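Local coordinates for NUDIX hydrolase (Jonesia denitrificans, PDB 4KTB), which is a Nudix-family hydrolase that possibly cleaves diadenosine tetraphosphate (Ap4A) asymmetrically, at the interface of chains A and B. Numbering follows the deposited sequence. Chains: chain A/B, Putative uncharacterized protein.

Contact 1: the interface of chains A and B. Residues chain A 85, 109, 111, 136, 138; chain B 111, 114, 134, 136.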
# COMPACT_ATOMS: atom_id res chain seq x y z
N VAL A 85 -2.60 2.53 -17.33
CA VAL A 85 -1.29 2.34 -16.71
C VAL A 85 -0.83 0.89 -16.76
O VAL A 85 0.30 0.62 -17.14
CB VAL A 85 -1.28 2.85 -15.24
CG1 VAL A 85 0.06 2.53 -14.56
CG2 VAL A 85 -1.53 4.34 -15.20
N PRO A 109 -3.73 -1.32 -8.93
CA PRO A 109 -3.09 -0.11 -9.47
C PRO A 109 -2.25 0.65 -8.44
O PRO A 109 -1.58 1.61 -8.81
CB PRO A 109 -4.28 0.74 -9.93
CG PRO A 109 -5.40 0.31 -9.06
CD PRO A 109 -5.19 -1.17 -8.85
N PRO A 111 0.82 1.68 -6.69
CA PRO A 111 2.25 1.38 -6.84
C PRO A 111 2.89 1.23 -5.49
O PRO A 111 2.29 1.58 -4.48
CB PRO A 111 2.79 2.62 -7.54
CG PRO A 111 1.92 3.72 -7.03
CD PRO A 111 0.54 3.11 -6.87
N LEU A 136 4.74 6.03 -11.52
CA LEU A 136 4.15 5.00 -10.67
C LEU A 136 4.98 3.73 -10.77
O LEU A 136 5.09 3.12 -11.84
CB LEU A 136 2.72 4.69 -11.11
CG LEU A 136 1.77 5.87 -11.01
CD1 LEU A 136 0.42 5.54 -11.62
CD2 LEU A 136 1.59 6.26 -9.57
N TYR A 138 6.30 -0.09 -9.92
CA TYR A 138 5.83 -1.39 -9.50
C TYR A 138 6.94 -2.41 -9.54
O TYR A 138 7.86 -2.32 -10.36
CB TYR A 138 4.67 -1.86 -10.38
CG TYR A 138 3.49 -0.91 -10.45
CD1 TYR A 138 3.50 0.15 -11.33
CD2 TYR A 138 2.36 -1.09 -9.67
CE1 TYR A 138 2.44 1.02 -11.43
CE2 TYR A 138 1.27 -0.22 -9.76
CZ TYR A 138 1.33 0.83 -10.65
OH TYR A 138 0.30 1.72 -10.78
N PRO B 111 -0.14 6.23 -2.92
CA PRO B 111 -1.56 6.63 -2.86
C PRO B 111 -2.43 5.44 -2.55
O PRO B 111 -1.93 4.33 -2.65
CB PRO B 111 -1.83 7.12 -4.29
CG PRO B 111 -0.96 6.27 -5.12
CD PRO B 111 0.31 6.04 -4.31
N VAL B 114 -4.99 4.37 -7.86
CA VAL B 114 -4.82 5.27 -8.98
C VAL B 114 -6.12 5.30 -9.75
O VAL B 114 -6.64 4.26 -10.16
CB VAL B 114 -3.70 4.83 -9.91
CG1 VAL B 114 -3.54 5.84 -11.04
CG2 VAL B 114 -2.38 4.68 -9.14
N VAL B 134 -4.43 11.02 -15.08
CA VAL B 134 -3.99 9.97 -14.18
C VAL B 134 -3.82 10.58 -12.80
O VAL B 134 -2.87 11.33 -12.55
CB VAL B 134 -2.66 9.36 -14.62
CG1 VAL B 134 -2.30 8.18 -13.70
CG2 VAL B 134 -2.74 8.89 -16.06
N LEU B 136 -3.54 10.58 -8.67
CA LEU B 136 -3.01 9.88 -7.50
C LEU B 136 -3.92 10.17 -6.31
O LEU B 136 -4.01 11.31 -5.87
CB LEU B 136 -1.61 10.38 -7.18
CG LEU B 136 -0.63 10.48 -8.34
CD1 LEU B 136 0.76 10.92 -7.85
CD2 LEU B 136 -0.52 9.17 -9.02

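Contact 2: the interface of chains A and B. Residues chain A 83-85; chain B 116, 118, 124, 132, 134.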
# COMPACT_ATOMS: atom_id res chain seq x y z
N GLU A 83 -3.92 5.40 -22.87
CA GLU A 83 -3.38 4.08 -22.56
C GLU A 83 -3.50 3.88 -21.06
O GLU A 83 -3.00 4.70 -20.29
CB GLU A 83 -1.91 4.00 -22.97
CG GLU A 83 -1.11 2.89 -22.28
CD GLU A 83 0.31 2.78 -22.81
OE1 GLU A 83 1.12 3.72 -22.60
OE2 GLU A 83 0.64 1.76 -23.44
N ARG A 84 -4.15 2.80 -20.61
CA ARG A 84 -4.18 2.49 -19.17
C ARG A 84 -2.78 2.23 -18.61
O ARG A 84 -1.90 1.77 -19.31
CB ARG A 84 -5.05 1.28 -18.88
CG ARG A 84 -6.51 1.45 -19.25
CD ARG A 84 -7.31 0.24 -18.77
NE ARG A 84 -6.68 -1.01 -19.18
CZ ARG A 84 -7.02 -2.22 -18.74
NH1 ARG A 84 -6.37 -3.28 -19.18
NH2 ARG A 84 -8.01 -2.36 -17.86
N VAL A 85 -2.60 2.53 -17.33
CA VAL A 85 -1.29 2.34 -16.71
C VAL A 85 -0.83 0.89 -16.76
O VAL A 85 0.30 0.62 -17.14
CB VAL A 85 -1.28 2.85 -15.24
CG1 VAL A 85 0.06 2.53 -14.56
CG2 VAL A 85 -1.53 4.34 -15.20
N GLU B 116 -7.84 6.55 -13.14
CA GLU B 116 -7.49 6.98 -14.48
C GLU B 116 -8.72 7.51 -15.23
O GLU B 116 -9.53 6.73 -15.74
CB GLU B 116 -6.79 5.82 -15.22
CG GLU B 116 -5.51 5.32 -14.53
CD GLU B 116 -4.98 3.97 -15.04
OE1 GLU B 116 -4.86 3.01 -14.23
OE2 GLU B 116 -4.65 3.85 -16.24
N PHE B 118 -10.40 8.71 -18.20
CA PHE B 118 -10.27 8.71 -19.66
C PHE B 118 -11.33 9.62 -20.24
O PHE B 118 -12.40 9.79 -19.66
CB PHE B 118 -10.44 7.30 -20.23
CG PHE B 118 -9.17 6.48 -20.25
CD1 PHE B 118 -8.39 6.34 -19.12
CD2 PHE B 118 -8.78 5.83 -21.41
CE1 PHE B 118 -7.21 5.58 -19.15
CE2 PHE B 118 -7.62 5.06 -21.44
CZ PHE B 118 -6.84 4.94 -20.30
N THR B 124 -12.55 3.02 -18.26
CA THR B 124 -12.16 2.69 -16.90
C THR B 124 -13.37 3.06 -16.07
O THR B 124 -14.34 3.57 -16.63
CB THR B 124 -10.96 3.53 -16.47
OG1 THR B 124 -11.33 4.91 -16.50
CG2 THR B 124 -9.78 3.29 -17.39
N HIS B 132 -7.49 13.02 -20.67
CA HIS B 132 -7.04 11.82 -19.99
C HIS B 132 -6.21 12.25 -18.78
O HIS B 132 -5.15 12.87 -18.94
CB HIS B 132 -6.20 10.95 -20.92
CG HIS B 132 -5.58 9.75 -20.26
ND1 HIS B 132 -4.50 9.09 -20.81
CD2 HIS B 132 -5.90 9.08 -19.13
CE1 HIS B 132 -4.17 8.07 -20.02
NE2 HIS B 132 -5.00 8.05 -19.00
N VAL B 134 -4.43 11.02 -15.08
CA VAL B 134 -3.99 9.97 -14.18
C VAL B 134 -3.82 10.58 -12.80
O VAL B 134 -2.87 11.33 -12.55
CB VAL B 134 -2.66 9.36 -14.62
CG1 VAL B 134 -2.30 8.18 -13.70
CG2 VAL B 134 -2.74 8.89 -16.06

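Contact 3: the interface of chains A and B. Residues chain A 81-82; chain B 35, 118-120, 123, 132.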
# COMPACT_ATOMS: atom_id res chain seq x y z
N TYR A 81 -1.22 8.55 -24.20
CA TYR A 81 -2.53 9.14 -24.12
C TYR A 81 -3.53 8.04 -24.40
O TYR A 81 -3.33 7.23 -25.30
CB TYR A 81 -2.66 10.26 -25.15
CG TYR A 81 -4.07 10.76 -25.32
CD1 TYR A 81 -4.63 11.63 -24.41
CD2 TYR A 81 -4.85 10.35 -26.39
CE1 TYR A 81 -5.92 12.09 -24.55
CE2 TYR A 81 -6.14 10.80 -26.55
CZ TYR A 81 -6.67 11.66 -25.63
OH TYR A 81 -7.95 12.12 -25.77
N HIS A 82 -4.59 7.99 -23.58
CA HIS A 82 -5.62 6.96 -23.69
C HIS A 82 -5.07 5.54 -23.54
O HIS A 82 -5.68 4.59 -24.01
CB HIS A 82 -6.37 7.11 -25.00
CG HIS A 82 -7.85 6.97 -24.87
ND1 HIS A 82 -8.47 5.76 -24.63
CD2 HIS A 82 -8.85 7.89 -24.95
CE1 HIS A 82 -9.77 5.94 -24.57
NE2 HIS A 82 -10.04 7.22 -24.75
N SER B 35 -5.35 17.21 -24.79
CA SER B 35 -5.16 17.13 -26.24
C SER B 35 -4.36 15.89 -26.66
O SER B 35 -4.83 15.07 -27.45
CB SER B 35 -4.48 18.40 -26.76
OG SER B 35 -3.30 18.68 -26.02
N PHE B 118 -10.40 8.71 -18.20
CA PHE B 118 -10.27 8.71 -19.66
C PHE B 118 -11.33 9.62 -20.24
O PHE B 118 -12.40 9.79 -19.66
CB PHE B 118 -10.44 7.30 -20.23
CG PHE B 118 -9.17 6.48 -20.25
CD1 PHE B 118 -8.39 6.34 -19.12
CD2 PHE B 118 -8.78 5.83 -21.41
CE1 PHE B 118 -7.21 5.58 -19.15
CE2 PHE B 118 -7.62 5.06 -21.44
CZ PHE B 118 -6.84 4.94 -20.30
N PRO B 119 -11.04 10.24 -21.38
CA PRO B 119 -12.04 11.11 -22.00
C PRO B 119 -13.05 10.29 -22.79
O PRO B 119 -13.92 10.85 -23.43
CB PRO B 119 -11.22 11.99 -22.94
CG PRO B 119 -10.05 11.16 -23.28
CD PRO B 119 -9.73 10.34 -22.06
N THR B 120 -12.90 8.97 -22.75
CA THR B 120 -13.89 8.08 -23.33
C THR B 120 -14.57 7.35 -22.20
O THR B 120 -13.91 6.69 -21.39
CB THR B 120 -13.26 7.05 -24.27
OG1 THR B 120 -12.61 7.73 -25.35
CG2 THR B 120 -14.34 6.13 -24.84
N VAL B 123 -14.26 3.23 -20.43
CA VAL B 123 -12.95 2.63 -20.60
C VAL B 123 -12.38 2.18 -19.27
O VAL B 123 -11.80 1.09 -19.16
CB VAL B 123 -12.01 3.59 -21.31
CG1 VAL B 123 -10.64 3.00 -21.40
CG2 VAL B 123 -12.55 3.85 -22.70
N HIS B 132 -7.49 13.02 -20.67
CA HIS B 132 -7.04 11.82 -19.99
C HIS B 132 -6.21 12.25 -18.78
O HIS B 132 -5.15 12.87 -18.94
CB HIS B 132 -6.20 10.95 -20.92
CG HIS B 132 -5.58 9.75 -20.26
ND1 HIS B 132 -4.50 9.09 -20.81
CD2 HIS B 132 -5.90 9.08 -19.13
CE1 HIS B 132 -4.17 8.07 -20.02
NE2 HIS B 132 -5.00 8.05 -19.00

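Contact 1: the interface of chains A and B
A:Leu136 and B:Leu136 meet near the middle of an apolar patch between two copies of a Nudix-type hydrolase. Each belongs to strand 133-141 of its chain. The two side chains slide past each other in opposite directions. A:Leu136 CD2 and B:Leu136 CD2 touch at 3.6 Å. The other branch of A:Leu136 does separate work: its CD1 points at B:Val114 and reaches CG2 at 3.8 Å, tip to tip. In A:Leu136, CG is anti to the carbonyl carbon (chi1 -62°), and CG then forks so that one methyl serves each partner.

B:Val114, on strand 113-118, hides 44 Å² against chain A, about as much as A:Leu136 hides against chain B. Its CG2 lies between A:Leu136 and the loop residue A:Pro109. A:Pro109 O lies close to B:Val114 CG2, at 3.2 Å. The same oxygen of A:Pro109 accepts a hydrogen bond of 2.7 Å from the phenol A:Tyr138 OH. The donor stands above the carbonyl plane, 40° out of it. A:Pro111 CB covers one face of the tyrosine ring, near its rim. A:Tyr138 itself hardly touches chain B, so it is a second-shell residue that probably steadies the loop carbonyl beside B:Val114.

The margins hide less. A:Pro111 CD and B:Pro111 CD face each other at 3.9 Å, and each proline hides under 10 Å². Packing is looser at the other margin, where A:Val85 CG2 and B:Val134 CG1 cross obliquely, 4.2 Å apart.

Contact 2: the interface of chains A and B
B:Glu116 turns CG anti to its carbonyl carbon (chi1 -59°) and then runs extended, which carries its carboxylate from strand 113-118 across to the start of helix 85-97 in A. There B:Glu116 OE2 accepts a hydrogen bond of 2.7 Å from the backbone A:Val85 N. The bond is fairly straight, 162° at the hydrogen. The amide meets OE2 on its syn side, 28° out of the carboxylate plane. In effect the partner chain caps the N-terminus of the helix, and the helix end would probably favour the negative charge.

The carboxylate also packs against A:Val85. The two side chains cross at about a right angle, and A:Val85 CG2 lies 3.5 Å from B:Glu116 CD. Across this patch A:Arg84 makes contact through its aliphatic part. A:Arg84 CG reaches B:Phe118 CZ at 3.7 Å, and the guanidinium plane is turned steeply from the ring. A:Arg84 NE stays 6.0 Å from B:Glu116 OE2, so no salt bridge forms between them, although the opposite charges may attract weakly. B:Phe118 presents its edge to the chain A backbone, with A:Arg84 N in the ring plane.

B:Thr124 slides past A:Arg84 in the opposite direction, its CG2 loosely placed against A:Arg84 CD. The hydroxyl B:Thr124 OG1 donates a hydrogen bond of 2.7 Å to B:Glu116 O, nearly along the C=O axis.

Contact 3: the interface of chains A and B
A:His82 and B:Phe118 meet ring to ring, and A:His82 hides 101 Å² against chain B, more than any other residue of this patch. From CB the side chain leads to CG, with B:Phe118 CD2 above the ring face. Along one branch, ND1 lies against the CD2-CE2 edge of the same phenylalanine. A:His82 CE1 follows, close to B:Phe118 CD2 and 3.9 Å from B:Val123 CG2. On the other branch, A:His82 CD2 lies 3.9 Å from B:Pro119 CG. At the far end A:His82 NE2 shares a hydrogen bond of 2.7 Å with the hydroxyl B:Thr120 OG1; the donor is not decided. The angle at the hydrogen is 151°, and B:Thr120 CB lies in the plane of the imidazole at its edge. The rings of A:His82 and B:Phe118 meet edge to face, planes 84° apart, with the phenylalanine edge over one imidazole face.

The backbone is held too. A:His82 N donates a hydrogen bond of 3.0 Å to B:His132 ND1, which would make that ring nitrogen the acceptor. B:His132 has CG anti to its backbone N (chi1 174°), which swings the ring toward the A:His82 amide. A:Tyr81 slides past it, with A:Tyr81 CE1 3.8 Å from B:His132 CB. The phenol A:Tyr81 OH rests 3.4 Å from B:Pro119 CG. The site fits a loop of one copy against the other and may hold the two together, if this two-fold pairing is the biological one.

The three contacts form one band across the two-fold interface. The C-alpha centres of contact 1 and contact 2 lie about 10 Å apart, and A:Val85 and B:Val134 belong to both. Those of contact 2 and contact 3 are about 6 Å apart, and the two share B:Phe118 and B:His132. The centres of contact 1 and contact 3 stand about 16 Å apart. Chain A supplies consecutive residues 81 to 85 to the band, ending at helix 85-97, while strand 113-118 of chain B contributes residues to all three contacts. Symmetry repeats each contact with the chains exchanged. The deposited assembly holds four copies, so this pairing may be one part of it.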